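Local atomic coordinates of TSC1 N-terminal domain (Chaetomium thermophilum, PDB entry 7A0M), a protein that probably binds lysosomal phosphoinositides through this N-terminal part, helping to bring the GTPase-regulating TSC complex to the lysosome and so control mTORC1. Residues K63-Q66 / K71-A74; D262-L267 / T389-I394; E123-S128 / L178-K183. All coordinates share one frame; numbering follows the deposited sequence.

Contact 1 (K63-Q66 / K71-A74); sequences KAVQ and KYAA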
loop_
_atom_site.group_PDB
_atom_site.type_symbol
_atom_site.label_atom_id
_atom_site.label_comp_id
_atom_site.label_asym_id
_atom_site.label_seq_id
_atom_site.Cartn_x
_atom_site.Cartn_y
_atom_site.Cartn_z
ATOM N N LYS B 63 29.865 -47.008 45.710
ATOM C CA LYS B 63 29.671 -48.341 46.267
ATOM C C LYS B 63 28.227 -48.822 46.197
ATOM O O LYS B 63 27.993 -50.035 46.239
ATOM C CB LYS B 63 30.159 -48.405 47.717
ATOM C CG LYS B 63 31.641 -48.108 47.899
ATOM C CD LYS B 63 32.032 -48.126 49.373
ATOM C CE LYS B 63 33.521 -47.871 49.562
ATOM N NZ LYS B 63 33.883 -47.702 50.999
ATOM N N ALA B 64 27.256 -47.916 46.117
ATOM C CA ALA B 64 25.859 -48.298 46.270
ATOM C C ALA B 64 24.934 -47.815 45.162
ATOM O O ALA B 64 23.868 -48.418 44.984
ATOM C CB ALA B 64 25.312 -47.798 47.616
ATOM N N VAL B 65 25.274 -46.761 44.425
ATOM C CA VAL B 65 24.341 -46.132 43.507
ATOM C C VAL B 65 24.766 -46.285 42.050
ATOM O O VAL B 65 23.910 -46.476 41.184
ATOM C CB VAL B 65 24.121 -44.645 43.863
ATOM C CG1 VAL B 65 22.949 -44.081 43.075
ATOM C CG2 VAL B 65 23.874 -44.491 45.351
ATOM N N GLN B 66 26.073 -46.209 41.752
ATOM C CA GLN B 66 26.518 -46.069 40.362
ATOM C C GLN B 66 25.805 -46.977 39.369
ATOM O O GLN B 66 25.412 -46.525 38.295
ATOM C CB GLN B 66 28.010 -46.343 40.224
ATOM C CG GLN B 66 28.476 -46.259 38.776
ATOM C CD GLN B 66 29.974 -46.457 38.604
ATOM O OE1 GLN B 66 30.734 -46.581 39.568
ATOM N NE2 GLN B 66 30.390 -46.580 37.362
ATOM N N LYS B 71 17.792 -46.431 42.095
ATOM C CA LYS B 71 18.307 -45.594 43.161
ATOM C C LYS B 71 18.888 -44.293 42.633
ATOM O O LYS B 71 19.243 -43.423 43.435
ATOM C CB LYS B 71 19.360 -46.363 43.966
ATOM C CG LYS B 71 18.797 -47.586 44.675
ATOM C CD LYS B 71 19.859 -48.307 45.484
ATOM C CE LYS B 71 20.056 -49.732 44.998
ATOM N NZ LYS B 71 18.768 -50.465 44.863
ATOM N N TYR B 72 19.003 -44.149 41.308
ATOM C CA TYR B 72 19.405 -42.866 40.743
ATOM C C TYR B 72 18.373 -41.808 41.093
ATOM O O TYR B 72 18.712 -40.721 41.573
ATOM C CB TYR B 72 19.549 -42.958 39.221
ATOM C CG TYR B 72 20.778 -43.654 38.685
ATOM C CD1 TYR B 72 21.791 -44.092 39.524
ATOM C CD2 TYR B 72 20.919 -43.866 37.320
ATOM C CE1 TYR B 72 22.910 -44.722 39.012
ATOM C CE2 TYR B 72 22.027 -44.493 36.804
ATOM C CZ TYR B 72 23.018 -44.920 37.649
ATOM O OH TYR B 72 24.120 -45.544 37.118
ATOM N N ALA B 73 17.097 -42.124 40.859
ATOM C CA ALA B 73 16.023 -41.186 41.167
ATOM C C ALA B 73 15.988 -40.877 42.655
ATOM O O ALA B 73 15.759 -39.730 43.055
ATOM C CB ALA B 73 14.682 -41.751 40.699
ATOM N N ALA B 74 16.200 -41.896 43.491
ATOM C CA ALA B 74 16.298 -41.667 44.927
ATOM C C ALA B 74 17.528 -40.834 45.267
ATOM O O ALA B 74 17.457 -39.924 46.101
ATOM C CB ALA B 74 16.327 -43.001 45.669
#
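The carbonyl oxygen of Ala64 meets two groups: it is hydrogen-bonded to ND1 of His68, in the turn that follows, and it lies against the aliphatic part of Lys71, with Lys71 CE 4.0 Å from Ala64 O. CD and CE of the lysine pass alongside this oxygen, and the bends at chi3 and chi4 turn the amino end away from residues 63-66. Next to it, Val65 supplies the apolar part of the contact. Its CG1, placed anti to the backbone N (chi1 -169°), touches Tyr72 CD1 at 3.7 Å and also comes to 3.8 Å from Lys71 O. These residues join the end of helix 45-65 to the start of helix 69-81, two consecutive helices linked by a short turn, and Ile20 of helix 9-21 packs on Ala64, Val65 and Lys71. The Tyr72 ring presents its edge: Val65 CG1 lies in the plane of the ring, and the ring also meets that of Trp61, with the two planes about 20° apart. At the same edge Val65 O approaches Tyr72 CE1 to 3.0 Å. The modelled approach of the tyrosine hydroxyl to the carbonyl of Gln66 is implausibly close and therefore doubtful.

Contact 2 (D262-L267 / T389-I394); sequences DIVPYL and TEKTNI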
loop_
_atom_site.group_PDB
_atom_site.type_symbol
_atom_site.label_atom_id
_atom_site.label_comp_id
_atom_site.label_asym_id
_atom_site.label_seq_id
_atom_site.Cartn_x
_atom_site.Cartn_y
_atom_site.Cartn_z
ATOM N N ASP B 262 19.027 -0.507 16.544
ATOM C CA ASP B 262 20.453 -0.794 16.563
ATOM C C ASP B 262 20.961 -1.420 15.270
ATOM O O ASP B 262 22.155 -1.718 15.174
ATOM C CB ASP B 262 20.782 -1.714 17.741
ATOM C CG ASP B 262 20.314 -1.155 19.069
ATOM O OD1 ASP B 262 20.625 0.018 19.365
ATOM O OD2 ASP B 262 19.633 -1.888 19.815
ATOM N N ILE B 263 20.094 -1.627 14.279
ATOM C CA ILE B 263 20.471 -2.320 13.052
ATOM C C ILE B 263 20.857 -1.352 11.937
ATOM O O ILE B 263 21.078 -1.785 10.801
ATOM C CB ILE B 263 19.354 -3.266 12.583
ATOM C CG1 ILE B 263 18.133 -2.467 12.124
ATOM C CG2 ILE B 263 18.972 -4.232 13.695
ATOM C CD1 ILE B 263 17.012 -3.329 11.582
ATOM N N VAL B 264 20.925 -0.050 12.228
ATOM C CA VAL B 264 21.306 0.928 11.204
ATOM C C VAL B 264 22.646 0.591 10.548
ATOM O O VAL B 264 22.726 0.624 9.313
ATOM C CB VAL B 264 21.264 2.347 11.782
ATOM C CG1 VAL B 264 21.872 3.342 10.801
ATOM C CG2 VAL B 264 19.836 2.741 12.115
ATOM N N PRO B 265 23.716 0.269 11.286
ATOM C CA PRO B 265 24.971 -0.104 10.610
ATOM C C PRO B 265 24.856 -1.356 9.759
ATOM O O PRO B 265 25.709 -1.577 8.889
ATOM C CB PRO B 265 25.954 -0.311 11.772
ATOM C CG PRO B 265 25.379 0.464 12.901
ATOM C CD PRO B 265 23.897 0.336 12.750
ATOM N N TYR B 266 23.835 -2.183 9.977
ATOM C CA TYR B 266 23.665 -3.425 9.236
ATOM C C TYR B 266 22.755 -3.282 8.023
ATOM O O TYR B 266 22.629 -4.240 7.252
ATOM C CB TYR B 266 23.105 -4.513 10.161
ATOM C CG TYR B 266 24.025 -4.875 11.307
ATOM C CD1 TYR B 266 25.034 -5.815 11.145
ATOM C CD2 TYR B 266 23.885 -4.272 12.551
ATOM C CE1 TYR B 266 25.879 -6.146 12.193
ATOM C CE2 TYR B 266 24.723 -4.596 13.602
ATOM C CZ TYR B 266 25.718 -5.534 13.418
ATOM O OH TYR B 266 26.553 -5.859 14.462
ATOM N N LEU B 267 22.120 -2.123 7.839
ATOM C CA LEU B 267 21.158 -1.955 6.748
ATOM C C LEU B 267 21.726 -2.277 5.370
ATOM O O LEU B 267 21.048 -2.981 4.603
ATOM C CB LEU B 267 20.573 -0.539 6.796
ATOM C CG LEU B 267 19.569 -0.286 7.921
ATOM C CD1 LEU B 267 19.004 1.119 7.826
ATOM C CD2 LEU B 267 18.451 -1.317 7.881
ATOM N N THR B 389 16.761 11.286 8.877
ATOM C CA THR B 389 16.174 11.246 10.212
ATOM C C THR B 389 15.515 9.909 10.526
ATOM O O THR B 389 15.345 9.583 11.705
ATOM C CB THR B 389 15.158 12.375 10.382
ATOM O OG1 THR B 389 14.202 12.327 9.315
ATOM C CG2 THR B 389 15.857 13.726 10.374
ATOM N N GLU B 390 15.134 9.131 9.508
ATOM C CA GLU B 390 14.640 7.782 9.765
ATOM C C GLU B 390 15.695 6.944 10.477
ATOM O O GLU B 390 15.374 6.141 11.362
ATOM C CB GLU B 390 14.214 7.116 8.458
ATOM C CG GLU B 390 13.767 5.673 8.624
ATOM C CD GLU B 390 13.323 5.050 7.319
ATOM O OE1 GLU B 390 12.127 5.168 6.986
ATOM O OE2 GLU B 390 14.170 4.454 6.620
ATOM N N LYS B 391 16.962 7.122 10.106
ATOM C CA LYS B 391 18.051 6.432 10.785
ATOM C C LYS B 391 18.463 7.148 12.066
ATOM O O LYS B 391 18.959 6.506 12.998
ATOM C CB LYS B 391 19.250 6.298 9.844
ATOM C CG LYS B 391 18.981 5.434 8.622
ATOM C CD LYS B 391 20.179 5.407 7.686
ATOM C CE LYS B 391 20.467 6.791 7.123
ATOM N NZ LYS B 391 21.561 6.767 6.114
ATOM N N THR B 392 18.261 8.465 12.132
ATOM C CA THR B 392 18.758 9.278 13.234
ATOM C C THR B 392 17.756 9.392 14.380
ATOM O O THR B 392 18.151 9.353 15.551
ATOM C CB THR B 392 19.132 10.673 12.713
ATOM O OG1 THR B 392 20.417 10.620 12.079
ATOM C CG2 THR B 392 19.173 11.698 13.842
ATOM N N ASN B 393 16.465 9.498 14.075
ATOM C CA ASN B 393 15.448 9.657 15.109
ATOM C C ASN B 393 15.095 8.292 15.690
ATOM O O ASN B 393 14.671 7.391 14.959
ATOM C CB ASN B 393 14.208 10.343 14.538
ATOM C CG ASN B 393 13.264 10.844 15.618
ATOM O OD1 ASN B 393 13.090 10.208 16.656
ATOM N ND2 ASN B 393 12.650 11.995 15.373
ATOM N N ILE B 394 15.271 8.143 17.003
ATOM C CA ILE B 394 15.079 6.868 17.687
ATOM C C ILE B 394 13.854 6.862 18.589
ATOM O O ILE B 394 13.637 5.876 19.308
ATOM C CB ILE B 394 16.337 6.469 18.485
ATOM C CG1 ILE B 394 16.873 7.659 19.289
ATOM C CG2 ILE B 394 17.413 5.934 17.550
ATOM C CD1 ILE B 394 16.265 7.812 20.670
#
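Val264, at the start of a 3-10 turn, and Lys391, in the short helix 389-392, bring their backbones to 6.4 Å between CA atoms, the nearest approach of the two segments. Backbone bonds from Tyr266 N to Ile263 O and from Leu267 N to Val264 O close the turn and lead it directly into helix 267-278. Both CB atoms of the facing pair point across the contact, and the side chains meet at about a right angle. Val264 CG1 is the central atom: it is 4.1 Å from Lys391 CB and equally far from Lys391 CD. CB, CG and CD of the lysine run extended past this methyl (chi2 177°), and the bend at chi3 (-64°) comes only beyond CD, where it turns the end of the chain away. The other branch, Val264 CG2, reaches instead to Lys391 O at 4.0 Å. One helical turn further on, Leu267 CD1 adds a looser touch on Lys391 CG at 4.4 Å. Thus the lysine is used here for its hydrocarbon part, while its amino group goes to a long, weak ion pair with Glu388. Tyr334 packs on both Val264 and Glu390, and the carboxylate of Glu390 is held by Ile336 N, Asn337 ND2 and Asn381 ND2. The arrangement is plain van der Waals packing of a 3-10 entry into helix 267-278 against a short helix from the C-terminal part of an all-helical domain.

Contact 3 (E123-S128 / L178-K183); sequences EILSSS and LAFGKK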
loop_
_atom_site.group_PDB
_atom_site.type_symbol
_atom_site.label_atom_id
_atom_site.label_comp_id
_atom_site.label_asym_id
_atom_site.label_seq_id
_atom_site.Cartn_x
_atom_site.Cartn_y
_atom_site.Cartn_z
ATOM N N GLU B 123 16.050 -25.839 40.472
ATOM C CA GLU B 123 16.428 -25.366 41.801
ATOM C C GLU B 123 17.811 -24.728 41.788
ATOM O O GLU B 123 18.059 -23.754 42.509
ATOM C CB GLU B 123 16.388 -26.524 42.798
ATOM C CG GLU B 123 14.995 -27.047 43.095
ATOM C CD GLU B 123 15.018 -28.414 43.750
ATOM O OE1 GLU B 123 16.109 -29.017 43.830
ATOM O OE2 GLU B 123 13.945 -28.892 44.170
ATOM N N ILE B 124 18.725 -25.264 40.976
ATOM C CA ILE B 124 20.056 -24.676 40.849
ATOM C C ILE B 124 19.969 -23.277 40.254
ATOM O O ILE B 124 20.646 -22.347 40.710
ATOM C CB ILE B 124 20.957 -25.591 39.998
ATOM C CG1 ILE B 124 21.181 -26.929 40.698
ATOM C CG2 ILE B 124 22.285 -24.911 39.704
ATOM C CD1 ILE B 124 21.933 -27.930 39.850
ATOM N N LEU B 125 19.127 -23.104 39.234
ATOM C CA LEU B 125 19.062 -21.830 38.527
ATOM C C LEU B 125 18.388 -20.739 39.351
ATOM O O LEU B 125 18.651 -19.551 39.128
ATOM C CB LEU B 125 18.317 -22.008 37.204
ATOM C CG LEU B 125 18.975 -22.893 36.148
ATOM C CD1 LEU B 125 18.076 -23.025 34.929
ATOM C CD2 LEU B 125 20.317 -22.306 35.762
ATOM N N SER B 126 17.525 -21.110 40.298
ATOM C CA SER B 126 16.751 -20.138 41.060
ATOM C C SER B 126 17.344 -19.823 42.435
ATOM O O SER B 126 16.623 -19.315 43.302
ATOM C CB SER B 126 15.311 -20.637 41.213
ATOM O OG SER B 126 14.684 -20.800 39.949
ATOM N N SER B 127 18.620 -20.128 42.669
ATOM C CA SER B 127 19.268 -19.845 43.949
ATOM C C SER B 127 20.466 -18.919 43.773
ATOM O O SER B 127 21.460 -19.308 43.152
ATOM C CB SER B 127 19.702 -21.137 44.641
ATOM O OG SER B 127 20.785 -21.747 43.962
ATOM N N SER B 128 20.374 -17.716 44.340
ATOM C CA SER B 128 21.485 -16.766 44.513
ATOM C C SER B 128 22.437 -16.706 43.315
ATOM O O SER B 128 23.624 -17.021 43.414
ATOM C CB SER B 128 22.267 -17.094 45.786
ATOM O OG SER B 128 21.450 -17.002 46.939
ATOM N N LEU B 178 16.492 -24.282 27.360
ATOM C CA LEU B 178 15.655 -23.088 27.427
ATOM C C LEU B 178 15.705 -22.456 28.813
ATOM O O LEU B 178 15.689 -21.226 28.942
ATOM C CB LEU B 178 14.219 -23.437 27.040
ATOM C CG LEU B 178 13.992 -23.707 25.551
ATOM C CD1 LEU B 178 12.513 -23.898 25.252
ATOM C CD2 LEU B 178 14.575 -22.587 24.703
ATOM N N ALA B 179 15.764 -23.279 29.863
ATOM C CA ALA B 179 15.859 -22.744 31.218
ATOM C C ALA B 179 17.194 -22.043 31.438
ATOM O O ALA B 179 17.242 -20.939 31.993
ATOM C CB ALA B 179 15.661 -23.861 32.242
ATOM N N PHE B 180 18.291 -22.675 31.016
ATOM C CA PHE B 180 19.595 -22.023 31.099
ATOM C C PHE B 180 19.652 -20.794 30.201
ATOM O O PHE B 180 20.279 -19.787 30.552
ATOM C CB PHE B 180 20.703 -23.010 30.732
ATOM C CG PHE B 180 21.132 -23.893 31.868
ATOM C CD1 PHE B 180 22.040 -23.441 32.809
ATOM C CD2 PHE B 180 20.630 -25.176 31.991
ATOM C CE1 PHE B 180 22.435 -24.253 33.854
ATOM C CE2 PHE B 180 21.022 -25.991 33.031
ATOM C CZ PHE B 180 21.923 -25.530 33.964
ATOM N N GLY B 181 19.005 -20.859 29.037
ATOM C CA GLY B 181 19.002 -19.715 28.143
ATOM C C GLY B 181 18.175 -18.562 28.677
ATOM O O GLY B 181 18.514 -17.394 28.472
ATOM N N LYS B 182 17.071 -18.872 29.363
ATOM C CA LYS B 182 16.272 -17.820 29.983
ATOM C C LYS B 182 17.044 -17.112 31.089
ATOM O O LYS B 182 16.872 -15.905 31.294
ATOM C CB LYS B 182 14.972 -18.406 30.534
ATOM C CG LYS B 182 13.997 -17.367 31.064
ATOM C CD LYS B 182 12.777 -18.021 31.692
ATOM C CE LYS B 182 11.671 -17.007 31.936
ATOM N NZ LYS B 182 10.350 -17.664 32.128
ATOM N N LYS B 183 17.902 -17.842 31.803
ATOM C CA LYS B 183 18.679 -17.244 32.884
ATOM C C LYS B 183 19.874 -16.463 32.347
ATOM O O LYS B 183 20.208 -15.396 32.874
ATOM C CB LYS B 183 19.138 -18.331 33.856
ATOM C CG LYS B 183 19.641 -17.805 35.187
ATOM C CD LYS B 183 18.477 -17.346 36.054
ATOM C CE LYS B 183 18.958 -16.611 37.295
ATOM N NZ LYS B 183 19.853 -17.458 38.131
#
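Leu125, in the last turn of helix 113-125, directs its CB at helix 168-183 and carries most of this contact. From CB the chain continues to CG, set anti to the carbonyl carbon (chi1 -66°), which puts CG over one face of the Phe180 ring. There the two methyls part. CD1 settles on the backbone side of the neighbouring helix, 3.7 Å from Ala179 CB and as close to Ala179 O, whereas CD2 stays with the ring, 3.5 Å from Phe180 CE1. The leucine and phenylalanine side chains cross at roughly a right angle. Phe141 and Trp144 also meet the Phe180 ring, and Phe141 touches Leu125 as well, extending the apolar packing with aromatic rings.

The backbone of the same leucine receives the polar bond. Lys183 sets out with CG anti to its own backbone N, then bends at chi2 (75°) and chi4, and the curled chain delivers NZ to Leu125 O at 2.6 Å. The bond lies in the carbonyl plane, with a C=O···N angle of 159°. A positive group at a carbonyl of the final helical turn would be expected to interact favourably with the helix dipole. The lysine side chain also touches Glu129. Helix 113-125 is thereby joined at its C-terminal end to the C-terminal turns of helix 168-183 by helix-helix packing within an elongated all-helical domain.

The three contacts lie along the elongated helical chain and share no helix. Contact 3 is closest to the middle, its centre about 14 Å from that of the chain; contacts 1 and 2 lie on opposite sides of the chain's centre, their own centres about 58 Å apart. All three are partly buried, yet their chemistry differs. Contact 1, across a short turn, sets a buried valine against the edge of a buried tyrosine. Contact 2 is a small touch of partly exposed side chains and one buried leucine, between segments 122 residues apart. Contact 3 packs a buried leucine on a buried phenylalanine and alone has a hydrogen bond between its segments. Each uses a lysine: in contacts 1 and 2 its end leads away, in contact 3 it reaches across.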